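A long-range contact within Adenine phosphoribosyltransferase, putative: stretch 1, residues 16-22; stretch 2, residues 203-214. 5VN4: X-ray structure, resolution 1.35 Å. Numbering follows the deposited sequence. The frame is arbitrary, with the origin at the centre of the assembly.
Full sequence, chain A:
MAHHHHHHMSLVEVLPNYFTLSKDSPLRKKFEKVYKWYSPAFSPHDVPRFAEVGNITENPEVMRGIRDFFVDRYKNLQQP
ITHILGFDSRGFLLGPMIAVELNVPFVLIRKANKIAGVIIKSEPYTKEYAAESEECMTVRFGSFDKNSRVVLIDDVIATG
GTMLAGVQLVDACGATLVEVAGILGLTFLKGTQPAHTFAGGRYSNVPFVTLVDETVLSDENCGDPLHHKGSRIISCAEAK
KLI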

# COMPACT_ATOMS: atom_id res chain seq x y z
N PRO A 16 1.71 -0.00 -29.52
CA PRO A 16 3.06 -0.60 -29.42
C PRO A 16 3.53 -0.69 -27.97
O PRO A 16 3.62 0.31 -27.26
CB PRO A 16 3.93 0.34 -30.26
CG PRO A 16 2.97 0.89 -31.30
CD PRO A 16 1.66 1.06 -30.55
N ASN A 17 3.80 -1.92 -27.53
CA ASN A 17 4.23 -2.22 -26.17
C ASN A 17 3.23 -1.76 -25.10
O ASN A 17 3.61 -1.46 -23.97
CB ASN A 17 5.66 -1.76 -25.88
CG ASN A 17 6.66 -2.87 -26.06
OD1 ASN A 17 6.32 -4.04 -25.88
ND2 ASN A 17 7.89 -2.52 -26.42
N TYR A 18 1.94 -1.75 -25.44
CA TYR A 18 0.87 -1.48 -24.48
C TYR A 18 -0.10 -2.66 -24.58
O TYR A 18 -0.82 -2.79 -25.57
CB TYR A 18 0.17 -0.16 -24.81
CG TYR A 18 -0.42 0.58 -23.60
CD1 TYR A 18 -0.94 -0.11 -22.51
CD2 TYR A 18 -0.44 1.97 -23.57
CE1 TYR A 18 -1.47 0.58 -21.43
CE2 TYR A 18 -0.96 2.67 -22.49
CZ TYR A 18 -1.48 1.96 -21.42
OH TYR A 18 -2.00 2.63 -20.34
N PHE A 19 -0.07 -3.52 -23.56
CA PHE A 19 -0.83 -4.77 -23.54
C PHE A 19 -1.93 -4.70 -22.50
O PHE A 19 -1.74 -4.13 -21.42
CB PHE A 19 0.08 -5.95 -23.18
CG PHE A 19 1.18 -6.21 -24.18
CD1 PHE A 19 2.38 -5.51 -24.13
CD2 PHE A 19 1.01 -7.17 -25.17
CE1 PHE A 19 3.39 -5.76 -25.05
CE2 PHE A 19 2.02 -7.43 -26.09
CZ PHE A 19 3.21 -6.72 -26.03
N THR A 20 -3.08 -5.30 -22.82
CA THR A 20 -4.19 -5.40 -21.89
C THR A 20 -4.89 -6.73 -22.13
O THR A 20 -4.67 -7.39 -23.15
CB THR A 20 -5.13 -4.20 -22.06
OG1 THR A 20 -6.07 -4.15 -20.98
CG2 THR A 20 -5.88 -4.26 -23.38
N LEU A 21 -5.72 -7.16 -21.18
CA LEU A 21 -6.39 -8.45 -21.36
C LEU A 21 -7.28 -8.43 -22.59
O LEU A 21 -7.85 -7.40 -22.96
CB LEU A 21 -7.23 -8.79 -20.13
CG LEU A 21 -6.46 -9.24 -18.88
CD1 LEU A 21 -7.41 -9.25 -17.69
CD2 LEU A 21 -5.82 -10.61 -19.08
N SER A 22 -7.42 -9.60 -23.23
CA SER A 22 -8.34 -9.73 -24.34
C SER A 22 -9.76 -9.36 -23.91
O SER A 22 -10.11 -9.37 -22.73
CB SER A 22 -8.34 -11.17 -24.86
OG SER A 22 -8.91 -12.03 -23.90
N TYR A 203 14.35 3.02 -22.99
CA TYR A 203 13.40 2.05 -22.45
C TYR A 203 12.25 1.74 -23.40
O TYR A 203 11.21 1.25 -22.97
CB TYR A 203 12.91 2.51 -21.07
CG TYR A 203 14.07 2.65 -20.11
CD1 TYR A 203 14.61 1.53 -19.46
CD2 TYR A 203 14.67 3.88 -19.89
CE1 TYR A 203 15.71 1.66 -18.61
CE2 TYR A 203 15.75 4.02 -19.04
CZ TYR A 203 16.27 2.91 -18.41
OH TYR A 203 17.35 3.06 -17.57
N SER A 204 12.41 2.01 -24.70
CA SER A 204 11.32 1.77 -25.64
C SER A 204 10.97 0.29 -25.80
O SER A 204 9.88 -0.02 -26.27
CB SER A 204 11.65 2.38 -27.01
OG SER A 204 12.79 1.75 -27.57
N ASN A 205 11.86 -0.62 -25.40
CA ASN A 205 11.56 -2.05 -25.48
C ASN A 205 10.90 -2.61 -24.22
O ASN A 205 10.84 -3.84 -24.06
CB ASN A 205 12.81 -2.85 -25.88
CG ASN A 205 13.80 -2.98 -24.75
OD1 ASN A 205 13.77 -2.22 -23.78
ND2 ASN A 205 14.69 -3.96 -24.87
N VAL A 206 10.36 -1.76 -23.35
CA VAL A 206 9.77 -2.19 -22.08
C VAL A 206 8.26 -2.31 -22.27
O VAL A 206 7.60 -1.28 -22.49
CB VAL A 206 10.11 -1.23 -20.94
CG1 VAL A 206 9.35 -1.65 -19.67
CG2 VAL A 206 11.61 -1.21 -20.69
N PRO A 207 7.68 -3.50 -22.17
CA PRO A 207 6.21 -3.60 -22.28
C PRO A 207 5.51 -2.98 -21.08
O PRO A 207 5.96 -3.10 -19.94
CB PRO A 207 5.96 -5.12 -22.33
CG PRO A 207 7.29 -5.71 -22.75
CD PRO A 207 8.33 -4.82 -22.13
N PHE A 208 4.40 -2.30 -21.36
CA PHE A 208 3.42 -1.92 -20.35
C PHE A 208 2.31 -2.96 -20.39
O PHE A 208 1.76 -3.24 -21.46
CB PHE A 208 2.80 -0.56 -20.68
CG PHE A 208 3.63 0.63 -20.25
CD1 PHE A 208 5.00 0.68 -20.43
CD2 PHE A 208 3.00 1.74 -19.70
CE1 PHE A 208 5.73 1.81 -20.05
CE2 PHE A 208 3.72 2.87 -19.32
CZ PHE A 208 5.09 2.91 -19.49
N VAL A 209 1.95 -3.50 -19.23
CA VAL A 209 0.91 -4.51 -19.11
C VAL A 209 -0.10 -4.01 -18.09
O VAL A 209 0.20 -3.96 -16.89
CB VAL A 209 1.48 -5.87 -18.70
CG1 VAL A 209 0.36 -6.87 -18.45
CG2 VAL A 209 2.47 -6.38 -19.75
N THR A 210 -1.29 -3.62 -18.55
CA THR A 210 -2.36 -3.19 -17.65
C THR A 210 -3.55 -4.10 -17.87
O THR A 210 -4.08 -4.17 -18.98
CB THR A 210 -2.74 -1.72 -17.88
OG1 THR A 210 -3.20 -1.53 -19.22
CG2 THR A 210 -1.56 -0.80 -17.61
N LEU A 211 -3.98 -4.78 -16.81
CA LEU A 211 -4.94 -5.88 -16.98
C LEU A 211 -6.21 -5.43 -17.70
O LEU A 211 -6.65 -6.09 -18.64
CB LEU A 211 -5.26 -6.53 -15.63
CG LEU A 211 -4.06 -7.21 -14.98
CD1 LEU A 211 -4.51 -7.99 -13.74
CD2 LEU A 211 -3.31 -8.12 -15.95
N VAL A 212 -6.82 -4.33 -17.25
CA VAL A 212 -7.96 -3.81 -17.99
C VAL A 212 -7.66 -2.40 -18.48
O VAL A 212 -6.54 -1.88 -18.29
CB VAL A 212 -9.31 -3.95 -17.25
CG1 VAL A 212 -9.63 -5.43 -17.04
CG2 VAL A 212 -9.30 -3.21 -15.92
N ASP A 213 -8.62 -1.79 -19.17
CA ASP A 213 -8.42 -0.53 -19.87
C ASP A 213 -9.68 0.31 -19.71
O ASP A 213 -10.59 -0.03 -18.96
CB ASP A 213 -8.03 -0.79 -21.34
CG ASP A 213 -9.13 -1.48 -22.13
OD1 ASP A 213 -10.24 -1.67 -21.59
OD2 ASP A 213 -8.87 -1.83 -23.31
N GLU A 214 -9.72 1.41 -20.47
CA GLU A 214 -10.82 2.37 -20.35
C GLU A 214 -12.19 1.77 -20.68
O GLU A 214 -13.21 2.34 -20.29
CB GLU A 214 -10.56 3.60 -21.22
CG GLU A 214 -10.33 3.32 -22.70
CD GLU A 214 -8.86 3.16 -23.06
OE1 GLU A 214 -8.13 2.51 -22.30
OE2 GLU A 214 -8.42 3.68 -24.12
O HOH W 1 9.69 -4.86 -26.73

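The unusual feature of this contact is the side chain of Thr 20, which takes over at the point where the parallel strand pairing breaks register. Thr 20 OG1 donates a hydrogen bond to Thr 210 O at 2.8 Å. The chain then turns a corner at Leu 211 and Val 212, and the next backbone link skips a residue: Leu 21 N donates to Leu 211 O at 2.9 Å, while Leu 21 N lies 4.1 Å from Thr 210 O. The short, branched threonine suits this place. Its hydroxyl reaches the carbonyl of Thr 210. Its methyl faces Asp 213, with Thr 20 CG2 3.9 Å from Asp 213 OD2. Thr 20 CA also makes a CA-H...O contact with Thr 210 O at 3.2 Å.

Before the corner, the strands run parallel, with 22° between their directions. Three backbone hydrogen bonds join them. Phe 208 N donates to Asn 17 O at 2.9 Å. Phe 19 N donates to Phe 208 O at 2.8 Å, and Thr 210 N donates to Phe 19 O at 2.9 Å. Phe 19 thus uses both its NH and its carbonyl, bonding to the residues before and after its partner, Val 209, as parallel pairing requires.

The side chains alternate between the faces of the sheet. Tyr 18 and Phe 208 share one face. Phe 208 CB sits over a face of the Tyr 18 ring, 4.2 Å from Tyr 18 CD1. The edge of the Phe 208 ring points toward the face of Tyr 18, with centroids 6.0 Å apart and planes at 59°. Both residues are buried, and their broad rings fill space together. Thr 210 OG1 approaches the edge of the tyrosine ring, 3.5 Å from Tyr 18 CE1.

Phe 19 and Val 209 share the other face. Phe 19 CB lies 4.2 Å from Val 209 CG2, and Phe 19 CE1 lies 3.8 Å from Pro 207 CB. Phe 19 is partly exposed, and its ring packs against Pro 207. Near the corner, Leu 21 CD1 packs 4.0 Å from Leu 211 CB, an apolar contact between buried residues.

Asn 17 secures the other end. Its amide reaches the type I turn from Tyr 203 to Val 206, where Asn 17 ND2 donates to Ser 204 O at 3.2 Å. A water accepts from Asn 17 ND2 at 3.0 Å and donates to Asn 205 O at 3.1 Å. A polar side chain fits this more open end. Together the stretches bury 618 Å².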